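Bottromycin amidohydrolase (Streptomyces purpureus, PDB 6I5S) probably hydrolyses an amide bond of a thiazoline-containing precursor during bottromycin biosynthesis, as a zinc-dependent amidohydrolase that acts as gatekeeper of the pathway. Local coordinates at residues 102-111 with 355-363. Sequence-based numbering, arbitrary orientation.
Sequences DLVGLLVHGV and VAGPSFHKE
His109 lies with one ring face over the Gly357-Pro358 peptide. Pro358 CD makes a CH-pi contact there, 3.9 Å from the ring centroid. At the ring's edge, ND1 donates to Gly105 O (2.8 Å), nearly straight at 169°, which fixes the ring's rotation. With chi1 at -69°, CG stands beside the backbone N, which turns the ND1 edge to the carbonyl of Gly105. His109 O accepts from His361 NE2 at 2.9 Å; the bond is in the carbonyl plane, on a lone pair. Replacing His109 by alanine would remove the ring, and Gly105 O is likely to lose this donor while a gap opens beside Pro358. Packing is tightest at the glycines: Gly357 CA lies 3.3 Å from Gly105 O. A CB on Gly357 would run into Gly105 O and His109 ND1; one on Gly105 would run into Ala356 O. Ala356 CB packs on Asp102, 3.8 Å from its O. The Val111 side is thinner: one methyl, CG2, makes a CH-pi contact over Phe360. His361 ND1 hydrogen-bonds a glycerol, probably from the crystallisation liquor. The contact sets helix 100-108 and its Schellman turn at Gly110 against loop 355-357 and the first turn of helix 358-369. Trp438 of helix 431-444 meets His109 edge-to-face, while strand 84-95 lies against Val111 and Phe360.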
loop_
_atom_site.group_PDB
_atom_site.type_symbol
_atom_site.label_atom_id
_atom_site.label_comp_id
_atom_site.label_asym_id
_atom_site.label_seq_id
_atom_site.Cartn_x
_atom_site.Cartn_y
_atom_site.Cartn_z
ATOM N N ASP A 102 -1.598 -5.627 11.073
ATOM C CA ASP A 102 -1.560 -4.980 9.766
ATOM C C ASP A 102 -2.033 -5.917 8.662
ATOM O O ASP A 102 -2.715 -5.486 7.729
ATOM C CB ASP A 102 -0.137 -4.514 9.447
ATOM C CG ASP A 102 0.470 -3.641 10.520
ATOM O OD1 ASP A 102 -0.274 -3.023 11.307
ATOM O OD2 ASP A 102 1.730 -3.495 10.558
ATOM N N LEU A 103 -1.608 -7.185 8.701
ATOM C CA LEU A 103 -1.981 -8.124 7.655
ATOM C C LEU A 103 -3.495 -8.310 7.614
ATOM O O LEU A 103 -4.109 -8.327 6.539
ATOM C CB LEU A 103 -1.258 -9.463 7.894
ATOM C CG LEU A 103 0.293 -9.456 7.748
ATOM C CD1 LEU A 103 0.840 -10.793 8.181
ATOM C CD2 LEU A 103 0.677 -9.162 6.327
ATOM N N VAL A 104 -4.119 -8.415 8.784
ATOM C CA VAL A 104 -5.571 -8.568 8.852
ATOM C C VAL A 104 -6.283 -7.318 8.370
ATOM O O VAL A 104 -7.250 -7.405 7.606
ATOM C CB VAL A 104 -6.002 -8.965 10.283
ATOM C CG1 VAL A 104 -7.549 -8.907 10.369
ATOM C CG2 VAL A 104 -5.473 -10.379 10.661
ATOM N N GLY A 105 -5.796 -6.134 8.773
ATOM C CA GLY A 105 -6.380 -4.885 8.299
ATOM C C GLY A 105 -6.366 -4.773 6.790
ATOM O O GLY A 105 -7.375 -4.410 6.171
ATOM N N LEU A 106 -5.235 -5.134 6.161
ATOM C CA LEU A 106 -5.186 -5.101 4.705
ATOM C C LEU A 106 -6.225 -6.030 4.088
ATOM O O LEU A 106 -6.990 -5.590 3.208
ATOM C CB LEU A 106 -3.776 -5.430 4.204
ATOM C CG LEU A 106 -2.712 -4.404 4.569
ATOM C CD1 LEU A 106 -1.329 -4.934 4.244
ATOM C CD2 LEU A 106 -2.926 -3.068 3.876
ATOM N N LEU A 107 -6.283 -7.317 4.544
ATOM C CA LEU A 107 -7.180 -8.288 3.933
ATOM C C LEU A 107 -8.623 -7.835 4.032
ATOM O O LEU A 107 -9.398 -7.961 3.088
ATOM C CB LEU A 107 -7.055 -9.635 4.644
ATOM C CG LEU A 107 -5.776 -10.400 4.325
ATOM C CD1 LEU A 107 -5.778 -11.647 5.228
ATOM C CD2 LEU A 107 -5.750 -10.758 2.853
ATOM N N VAL A 108 -8.997 -7.341 5.197
ATOM C CA VAL A 108 -10.391 -6.933 5.439
ATOM C C VAL A 108 -10.816 -5.846 4.460
ATOM O O VAL A 108 -12.000 -5.727 4.117
ATOM C CB VAL A 108 -10.510 -6.462 6.910
ATOM C CG1 VAL A 108 -11.659 -5.505 7.097
ATOM C CG2 VAL A 108 -10.622 -7.665 7.823
ATOM N N HIS A 109 -9.860 -5.054 3.971
ATOM C CA HIS A 109 -10.152 -3.949 3.087
ATOM C C HIS A 109 -9.850 -4.265 1.636
ATOM O O HIS A 109 -9.846 -3.338 0.808
ATOM C CB HIS A 109 -9.420 -2.678 3.557
ATOM C CG HIS A 109 -9.987 -2.178 4.843
ATOM N ND1 HIS A 109 -9.579 -2.644 6.068
ATOM C CD2 HIS A 109 -10.991 -1.290 5.087
ATOM C CE1 HIS A 109 -10.324 -2.096 7.018
ATOM N NE2 HIS A 109 -11.187 -1.269 6.451
ATOM N N GLY A 110 -9.691 -5.556 1.314
ATOM C CA GLY A 110 -9.538 -6.001 -0.062
ATOM C C GLY A 110 -8.122 -5.954 -0.584
ATOM O O GLY A 110 -7.899 -6.142 -1.784
ATOM N N VAL A 111 -7.173 -5.657 0.282
ATOM C CA VAL A 111 -5.762 -5.549 -0.103
ATOM C C VAL A 111 -5.140 -6.936 0.030
ATOM O O VAL A 111 -4.948 -7.450 1.147
ATOM C CB VAL A 111 -5.025 -4.538 0.761
ATOM C CG1 VAL A 111 -3.536 -4.514 0.327
ATOM C CG2 VAL A 111 -5.600 -3.141 0.641
ATOM N N VAL A 355 -3.699 3.819 9.352
ATOM C CA VAL A 355 -4.027 2.470 9.816
ATOM C C VAL A 355 -4.065 1.542 8.617
ATOM O O VAL A 355 -4.828 1.770 7.674
ATOM C CB VAL A 355 -5.371 2.444 10.559
ATOM C CG1 VAL A 355 -5.750 0.989 11.018
ATOM C CG2 VAL A 355 -5.341 3.359 11.785
ATOM N N ALA A 356 -3.266 0.467 8.669
ATOM C CA ALA A 356 -3.270 -0.531 7.594
ATOM C C ALA A 356 -4.694 -1.029 7.304
ATOM O O ALA A 356 -5.378 -1.572 8.176
ATOM C CB ALA A 356 -2.367 -1.730 7.968
ATOM N N GLY A 357 -5.112 -0.898 6.055
ATOM C CA GLY A 357 -6.453 -1.262 5.665
ATOM C C GLY A 357 -7.305 -0.044 5.323
ATOM O O GLY A 357 -7.466 0.334 4.146
ATOM N N PRO A 358 -7.861 0.619 6.336
ATOM C CA PRO A 358 -8.675 1.816 6.025
ATOM C C PRO A 358 -7.893 2.902 5.315
ATOM O O PRO A 358 -8.460 3.594 4.473
ATOM C CB PRO A 358 -9.156 2.291 7.407
ATOM C CG PRO A 358 -8.904 1.162 8.326
ATOM C CD PRO A 358 -7.815 0.339 7.774
ATOM N N SER A 359 -6.601 3.045 5.623
ATOM C CA SER A 359 -5.782 4.099 5.009
ATOM C C SER A 359 -5.675 3.911 3.498
ATOM O O SER A 359 -5.476 4.895 2.750
ATOM C CB SER A 359 -4.378 4.130 5.630
ATOM O OG SER A 359 -3.659 2.922 5.446
ATOM N N PHE A 360 -5.770 2.668 3.035
ATOM C CA PHE A 360 -5.763 2.422 1.595
ATOM C C PHE A 360 -6.926 3.163 0.932
ATOM O O PHE A 360 -6.766 3.827 -0.106
ATOM C CB PHE A 360 -5.843 0.925 1.309
ATOM C CG PHE A 360 -5.733 0.592 -0.136
ATOM C CD1 PHE A 360 -4.497 0.626 -0.728
ATOM C CD2 PHE A 360 -6.846 0.356 -0.916
ATOM C CE1 PHE A 360 -4.341 0.355 -2.086
ATOM C CE2 PHE A 360 -6.702 0.056 -2.275
ATOM C CZ PHE A 360 -5.443 0.080 -2.857
ATOM N N HIS A 361 -8.118 3.022 1.510
ATOM C CA HIS A 361 -9.292 3.719 0.995
ATOM C C HIS A 361 -9.226 5.213 1.255
ATOM O O HIS A 361 -9.803 5.974 0.479
ATOM C CB HIS A 361 -10.543 3.011 1.555
ATOM C CG HIS A 361 -10.625 1.618 1.033
ATOM N ND1 HIS A 361 -11.028 1.358 -0.262
ATOM C CD2 HIS A 361 -10.183 0.449 1.547
ATOM C CE1 HIS A 361 -10.888 0.059 -0.492
ATOM N NE2 HIS A 361 -10.354 -0.507 0.578
ATOM N N LYS A 362 -8.554 5.650 2.312
ATOM C CA LYS A 362 -8.302 7.089 2.456
ATOM C C LYS A 362 -7.440 7.627 1.328
ATOM O O LYS A 362 -7.642 8.774 0.876
ATOM C CB LYS A 362 -7.649 7.404 3.785
ATOM C CG LYS A 362 -8.531 7.210 5.002
ATOM C CD LYS A 362 -7.932 7.949 6.167
ATOM C CE LYS A 362 -8.713 7.744 7.416
ATOM N NZ LYS A 362 -8.273 8.676 8.506
ATOM N N GLU A 363 -6.495 6.819 0.837
ATOM C CA GLU A 363 -5.651 7.284 -0.251
ATOM C C GLU A 363 -6.430 7.301 -1.556
ATOM O O GLU A 363 -6.281 8.238 -2.340
ATOM C CB GLU A 363 -4.413 6.404 -0.383
ATOM C CG GLU A 363 -3.433 6.856 -1.521
ATOM C CD GLU A 363 -2.803 8.163 -1.289
ATOM O OE1 GLU A 363 -3.092 8.761 -0.226
ATOM O OE2 GLU A 363 -2.003 8.643 -2.198
#